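Local coordinates for heavy metal-binding domain-containing protein (Pediococcus pentosaceus, PDB 3QKB), which is of unknown function but, as a member of the DUF74 family, may bind heavy metals, at residues Asn54-Asp57 and Gln58-Glu62. Numbering follows the deposited sequence.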
loop_
_atom_site.group_PDB
_atom_site.type_symbol
_atom_site.label_atom_id
_atom_site.label_comp_id
_atom_site.label_asym_id
_atom_site.label_seq_id
_atom_site.Cartn_x
_atom_site.Cartn_y
_atom_site.Cartn_z
ATOM N N ASN A 54 2.041 18.406 -7.594
ATOM C CA ASN A 54 3.197 18.183 -8.514
ATOM C C ASN A 54 4.568 18.216 -7.840
ATOM O O ASN A 54 5.543 17.667 -8.342
ATOM C CB ASN A 54 3.185 19.229 -9.661
ATOM C CG ASN A 54 3.226 20.690 -9.148
ATOM O OD1 ASN A 54 2.249 21.187 -8.581
ATOM N ND2 ASN A 54 4.355 21.367 -9.356
HETATM N N MSE A 55 4.650 18.915 -6.709
HETATM C CA MSE A 55 5.891 19.001 -5.960
HETATM C C MSE A 55 6.304 17.728 -5.256
HETATM O O MSE A 55 7.434 17.660 -4.763
HETATM C CB MSE A 55 5.825 20.145 -4.948
HETATM C CG MSE A 55 5.882 21.526 -5.622
HETATM SE SE MSE A 55 6.071 22.829 -4.281
HETATM C CE MSE A 55 7.955 23.265 -4.527
ATOM N N PHE A 56 5.407 16.729 -5.188
ATOM C CA PHE A 56 5.801 15.365 -4.823
ATOM C C PHE A 56 6.854 14.766 -5.760
ATOM O O PHE A 56 7.602 13.898 -5.340
ATOM C CB PHE A 56 4.591 14.404 -4.788
ATOM C CG PHE A 56 3.908 14.318 -3.458
ATOM C CD1 PHE A 56 4.397 13.483 -2.487
ATOM C CD2 PHE A 56 2.757 15.062 -3.183
ATOM C CE1 PHE A 56 3.760 13.381 -1.249
ATOM C CE2 PHE A 56 2.109 14.972 -1.958
ATOM C CZ PHE A 56 2.602 14.141 -0.989
ATOM N N ASP A 57 6.880 15.187 -7.021
ATOM C CA ASP A 57 7.829 14.641 -8.005
ATOM C C ASP A 57 9.276 14.633 -7.478
ATOM O O ASP A 57 9.932 13.580 -7.455
ATOM C CB ASP A 57 7.749 15.433 -9.330
ATOM C CG ASP A 57 6.427 15.158 -10.135
ATOM O OD1 ASP A 57 5.567 14.287 -9.732
ATOM O OD2 ASP A 57 6.272 15.835 -11.184
ATOM N N GLN A 58 9.709 15.796 -6.991
ATOM C CA GLN A 58 11.019 15.983 -6.326
ATOM C C GLN A 58 11.301 14.942 -5.271
ATOM O O GLN A 58 12.418 14.436 -5.167
ATOM C CB GLN A 58 11.083 17.314 -5.564
ATOM C CG GLN A 58 10.814 18.568 -6.312
ATOM C CD GLN A 58 10.516 19.691 -5.366
ATOM O OE1 GLN A 58 9.552 20.448 -5.559
ATOM N NE2 GLN A 58 11.320 19.795 -4.304
ATOM N N LEU A 59 10.299 14.726 -4.421
ATOM C CA LEU A 59 10.452 13.944 -3.215
ATOM C C LEU A 59 10.640 12.470 -3.547
ATOM O O LEU A 59 11.445 11.795 -2.916
ATOM C CB LEU A 59 9.244 14.151 -2.286
ATOM C CG LEU A 59 9.032 15.551 -1.701
ATOM C CD1 LEU A 59 7.739 15.584 -0.944
ATOM C CD2 LEU A 59 10.174 15.966 -0.791
ATOM N N PHE A 60 9.913 11.976 -4.546
ATOM C CA PHE A 60 10.135 10.618 -5.037
ATOM C C PHE A 60 11.572 10.442 -5.545
ATOM O O PHE A 60 12.205 9.443 -5.217
ATOM C CB PHE A 60 9.157 10.246 -6.159
ATOM C CG PHE A 60 7.736 10.060 -5.703
ATOM C CD1 PHE A 60 7.402 9.035 -4.830
ATOM C CD2 PHE A 60 6.719 10.898 -6.173
ATOM C CE1 PHE A 60 6.078 8.859 -4.395
ATOM C CE2 PHE A 60 5.397 10.721 -5.753
ATOM C CZ PHE A 60 5.078 9.696 -4.864
ATOM N N ASP A 61 12.071 11.405 -6.336
ATOM C CA ASP A 61 13.465 11.374 -6.823
ATOM C C ASP A 61 14.454 11.341 -5.681
ATOM O O ASP A 61 15.383 10.528 -5.691
ATOM C CB ASP A 61 13.789 12.585 -7.719
ATOM C CG ASP A 61 13.558 12.311 -9.211
ATOM O OD1 ASP A 61 12.720 11.443 -9.566
ATOM O OD2 ASP A 61 14.215 12.996 -10.041
ATOM N N GLU A 62 14.242 12.222 -4.696
ATOM C CA GLU A 62 15.112 12.314 -3.514
ATOM C C GLU A 62 15.084 11.019 -2.716
ATOM O O GLU A 62 16.123 10.528 -2.318
ATOM C CB GLU A 62 14.708 13.504 -2.618
ATOM C CG GLU A 62 15.745 13.890 -1.496
ATOM C CD GLU A 62 15.187 14.936 -0.492
ATOM O OE1 GLU A 62 14.809 16.047 -0.952
ATOM O OE2 GLU A 62 15.119 14.640 0.741
#
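F56 meets L59 and F60 on the buried side of the first turns of helix 56-73. CB of F56 lies 3.9 Å from CE2 of F60, and CD1 of F56 is 4.2 Å from CD1 of L59. CG of F60 stands anti to its carbonyl carbon (chi1 -70°), which carries the ring back toward F56, with CA of D57 near the ring plane at its edge. On the more open flank, the selenomethionine M55 and Q58 run side by side, CE of M55 3.4 Å from OE1 of Q58. Alpha-helical bonds set this spacing: F60 N donates to F56 O (3.1 Å, nearly straight) and D61 N to D57 O (3.2 Å). F56 O also takes a weak i+3 bond from L59 N. Cutting F60 back to an alanine is likely to open a gap beside CB of F56 and leave Y84 without its edge-to-face ring partner. Outward, F56 and L59 rest on L98 and V100 of strand 94-109, F56 and F60 on T86 of strand 78-91, and L59 on L43 of strand 31-44. The helix thus packs across its own sheet, while H101 and T40 of the second subunit also meet F56.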